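Local coordinates for protein N-acyl-D-glutamate deacylase (Bordetella bronchiseptica, PDB 3GIP) that probably hydrolyses the amide bond of N-acyl-D-glutamate, as a zinc-binding deacylase of the amidohydrolase superfamily, at residues A[388-393]-A[434-439]. Residues are numbered along the deposited sequence; the frame is centred on the assembly and turned at random.
Sequences YVREAR and DTVADR
The carbonyl oxygen of V436 is gripped by both terminal nitrogens of R390, with NH1 to V436 O at 2.9 Å and NH2 to V436 O at 3.0 Å. R390 reaches it end-on, and the oxygen lies close to the guanidinium plane, so the group forks around a single acceptor. The two bonds differ in approach: NH1 lies in the carbonyl plane on a lone pair, whereas NH2 stands 40° out of that plane. Neither is straight, as expected when two donors share one atom. R390, on helix 376-391, starts out extended, then bends at chi3 (59°), which swings the guanidinium along the loop backbone. One guanidinium face rests on the peptide between D434 and T435; D434 O sits 3.2 Å above the plane, displaced from the centre of the group toward its margin. That oxygen is 3.4 Å from NE of R390, but the geometry does not make it a hydrogen bond. At the edge, CG1 of V436 packs 3.6 Å from NH1 of R390, and CB of A437 lies 3.8 Å from its NH2. NH1 also donates to P433 O, so this one side chain ties together two carbonyls of the loop between strands 428-431 and 452-457. The same helix meets the loop again where V436 touches T382 and L385, and where D438 forms a salt bridge with R383. This polar contact, about 20 Å from the centre of the chain to its own centre, joins helix 376-391 of the amidohydrolase (TIM-barrel) fold to that loop. Its chemistry is that of a cation held by backbone carbonyls: the carboxylate of D434 stays apart, with OD1 5.9 Å from NE of R390, so the positive charge is probably met mainly by peptide dipoles within this pair of segments.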
ATOM      1  N   TYR A 388      -9.081   5.680 -14.704  1.00 12.62           N
ATOM      2  CA  TYR A 388      -7.913   6.443 -15.132  1.00 13.46           C
ATOM      3  C   TYR A 388      -7.349   6.038 -16.488  1.00 13.42           C
ATOM      4  O   TYR A 388      -6.859   6.882 -17.241  1.00 13.64           O
ATOM      5  CB  TYR A 388      -6.820   6.362 -14.054  1.00 13.48           C
ATOM      6  CG  TYR A 388      -7.100   7.204 -12.822  1.00 13.74           C
ATOM      7  CD1 TYR A 388      -8.374   7.721 -12.573  1.00 14.14           C
ATOM      8  CD2 TYR A 388      -6.090   7.485 -11.899  1.00 15.39           C
ATOM      9  CE1 TYR A 388      -8.635   8.499 -11.442  1.00 16.07           C
ATOM     10  CE2 TYR A 388      -6.344   8.261 -10.763  1.00 15.85           C
ATOM     11  CZ  TYR A 388      -7.615   8.764 -10.541  1.00 15.34           C
ATOM     12  OH  TYR A 388      -7.874   9.538  -9.426  1.00 16.41           O
ATOM     13  N   VAL A 389      -7.432   4.754 -16.814  1.00 13.74           N
ATOM     14  CA  VAL A 389      -6.912   4.279 -18.085  1.00 13.93           C
ATOM     15  C   VAL A 389      -7.975   4.223 -19.182  1.00 13.58           C
ATOM     16  O   VAL A 389      -7.916   4.997 -20.140  1.00 15.10           O
ATOM     17  CB  VAL A 389      -6.253   2.891 -17.927  1.00 14.15           C
ATOM     18  CG1 VAL A 389      -5.806   2.359 -19.284  1.00 14.17           C
ATOM     19  CG2 VAL A 389      -5.055   2.999 -16.991  1.00 15.49           C
ATOM     20  N   ARG A 390      -8.955   3.337 -19.045  1.00 13.07           N
ATOM     21  CA  ARG A 390      -9.976   3.215 -20.084  1.00 12.77           C
ATOM     22  C   ARG A 390     -10.815   4.474 -20.285  1.00 14.13           C
ATOM     23  O   ARG A 390     -11.027   4.908 -21.422  1.00 16.07           O
ATOM     24  CB  ARG A 390     -10.904   2.027 -19.804  1.00 12.93           C
ATOM     25  CG  ARG A 390     -11.864   1.739 -20.966  1.00 12.96           C
ATOM     26  CD  ARG A 390     -12.708   0.501 -20.722  1.00 14.29           C
ATOM     27  NE  ARG A 390     -13.500   0.621 -19.504  1.00 14.34           N
ATOM     28  CZ  ARG A 390     -13.300  -0.095 -18.402  1.00 14.48           C
ATOM     29  NH1 ARG A 390     -12.329  -1.001 -18.355  1.00 14.83           N
ATOM     30  NH2 ARG A 390     -14.069   0.105 -17.340  1.00 15.00           N
ATOM     31  N   GLU A 391     -11.287   5.062 -19.192  1.00 14.89           N
ATOM     32  CA  GLU A 391     -12.123   6.256 -19.280  1.00 14.79           C
ATOM     33  C   GLU A 391     -11.388   7.572 -19.535  1.00 15.46           C
ATOM     34  O   GLU A 391     -11.733   8.308 -20.461  1.00 17.92           O
ATOM     35  CB  GLU A 391     -12.984   6.381 -18.016  1.00 14.85           C
ATOM     36  CG  GLU A 391     -14.132   5.377 -17.957  1.00 15.75           C
ATOM     37  CD  GLU A 391     -14.854   5.351 -16.617  1.00 16.09           C
ATOM     38  OE1 GLU A 391     -14.733   6.320 -15.835  1.00 16.66           O
ATOM     39  OE2 GLU A 391     -15.561   4.355 -16.349  1.00 16.68           O
ATOM     40  N   ALA A 392     -10.372   7.870 -18.732  1.00 14.63           N
ATOM     41  CA  ALA A 392      -9.642   9.127 -18.876  1.00 14.29           C
ATOM     42  C   ALA A 392      -8.451   9.091 -19.832  1.00 14.25           C
ATOM     43  O   ALA A 392      -7.934  10.143 -20.219  1.00 14.71           O
ATOM     44  CB  ALA A 392      -9.182   9.607 -17.501  1.00 14.38           C
ATOM     45  N   ARG A 393      -8.010   7.892 -20.197  1.00 14.47           N
ATOM     46  CA  ARG A 393      -6.874   7.724 -21.101  1.00 16.05           C
ATOM     47  C   ARG A 393      -5.634   8.480 -20.626  1.00 15.21           C
ATOM     48  O   ARG A 393      -4.932   9.103 -21.424  1.00 14.93           O
ATOM     49  CB  ARG A 393      -7.253   8.186 -22.512  1.00 19.63           C
ATOM     50  CG  ARG A 393      -8.384   7.378 -23.124  1.00 27.33           C
ATOM     51  CD  ARG A 393      -8.018   5.905 -23.151  1.00 33.18           C
ATOM     52  NE  ARG A 393      -9.097   5.062 -23.654  1.00 37.45           N
ATOM     53  CZ  ARG A 393      -9.057   3.734 -23.664  1.00 38.89           C
ATOM     54  NH1 ARG A 393      -7.991   3.096 -23.197  1.00 42.13           N
ATOM     55  NH2 ARG A 393     -10.080   3.044 -24.142  1.00 41.11           N
ATOM     56  N   ASP A 434     -11.852  -4.167 -21.315  1.00 16.45           N
ATOM     57  CA  ASP A 434     -13.011  -3.337 -21.606  1.00 16.33           C
ATOM     58  C   ASP A 434     -14.039  -3.239 -20.491  1.00 15.73           C
ATOM     59  O   ASP A 434     -14.846  -2.314 -20.479  1.00 16.70           O
ATOM     60  CB  ASP A 434     -13.699  -3.821 -22.884  1.00 18.25           C
ATOM     61  CG  ASP A 434     -12.826  -3.657 -24.111  1.00 21.01           C
ATOM     62  OD1 ASP A 434     -12.075  -2.661 -24.178  1.00 23.91           O
ATOM     63  OD2 ASP A 434     -12.896  -4.515 -25.013  1.00 24.02           O
ATOM     64  N   THR A 435     -14.015  -4.179 -19.550  1.00 15.82           N
ATOM     65  CA  THR A 435     -14.983  -4.152 -18.459  1.00 15.61           C
ATOM     66  C   THR A 435     -14.362  -3.991 -17.079  1.00 15.33           C
ATOM     67  O   THR A 435     -15.057  -3.631 -16.129  1.00 16.64           O
ATOM     68  CB  THR A 435     -15.840  -5.437 -18.425  1.00 15.99           C
ATOM     69  OG1 THR A 435     -15.001  -6.562 -18.135  1.00 19.20           O
ATOM     70  CG2 THR A 435     -16.540  -5.653 -19.765  1.00 18.85           C
ATOM     71  N   VAL A 436     -13.065  -4.256 -16.954  1.00 15.71           N
ATOM     72  CA  VAL A 436     -12.426  -4.151 -15.646  1.00 14.70           C
ATOM     73  C   VAL A 436     -12.729  -2.808 -14.995  1.00 16.22           C
ATOM     74  O   VAL A 436     -12.568  -1.751 -15.606  1.00 16.36           O
ATOM     75  CB  VAL A 436     -10.895  -4.372 -15.730  1.00 13.42           C
ATOM     76  CG1 VAL A 436     -10.229  -3.252 -16.520  1.00 14.93           C
ATOM     77  CG2 VAL A 436     -10.315  -4.472 -14.319  1.00 16.47           C
ATOM     78  N   ALA A 437     -13.184  -2.859 -13.749  1.00 14.75           N
ATOM     79  CA  ALA A 437     -13.538  -1.645 -13.034  1.00 14.91           C
ATOM     80  C   ALA A 437     -13.912  -1.924 -11.593  1.00 14.40           C
ATOM     81  O   ALA A 437     -14.298  -3.038 -11.233  1.00 14.75           O
ATOM     82  CB  ALA A 437     -14.712  -0.961 -13.731  1.00 16.53           C
ATOM     83  N   ASP A 438     -13.802  -0.886 -10.776  1.00 12.99           N
ATOM     84  CA  ASP A 438     -14.154  -0.967  -9.371  1.00 14.35           C
ATOM     85  C   ASP A 438     -15.667  -0.835  -9.259  1.00 15.03           C
ATOM     86  O   ASP A 438     -16.316  -0.271 -10.143  1.00 15.57           O
ATOM     87  CB  ASP A 438     -13.492   0.178  -8.608  1.00 13.57           C
ATOM     88  CG  ASP A 438     -13.825   1.548  -9.200  1.00 13.12           C
ATOM     89  OD1 ASP A 438     -13.656   1.731 -10.423  1.00 13.53           O
ATOM     90  OD2 ASP A 438     -14.249   2.441  -8.440  1.00 14.71           O
ATOM     91  N   ARG A 439     -16.226  -1.371  -8.179  1.00 15.73           N
ATOM     92  CA  ARG A 439     -17.660  -1.274  -7.934  1.00 15.70           C
ATOM     93  C   ARG A 439     -17.887  -0.719  -6.536  1.00 16.00           C
ATOM     94  O   ARG A 439     -18.995  -0.304  -6.197  1.00 16.12           O
ATOM     95  CB  ARG A 439     -18.333  -2.643  -8.084  1.00 15.24           C
ATOM     96  CG  ARG A 439     -18.547  -3.058  -9.537  1.00 16.51           C
ATOM     97  CD  ARG A 439     -19.598  -2.175 -10.205  1.00 18.94           C
ATOM     98  NE  ARG A 439     -19.764  -2.450 -11.632  1.00 20.91           N
ATOM     99  CZ  ARG A 439     -19.038  -1.894 -12.598  1.00 21.03           C
ATOM    100  NH1 ARG A 439     -18.078  -1.023 -12.302  1.00 22.76           N
ATOM    101  NH2 ARG A 439     -19.281  -2.197 -13.866  1.00 22.92           N
TER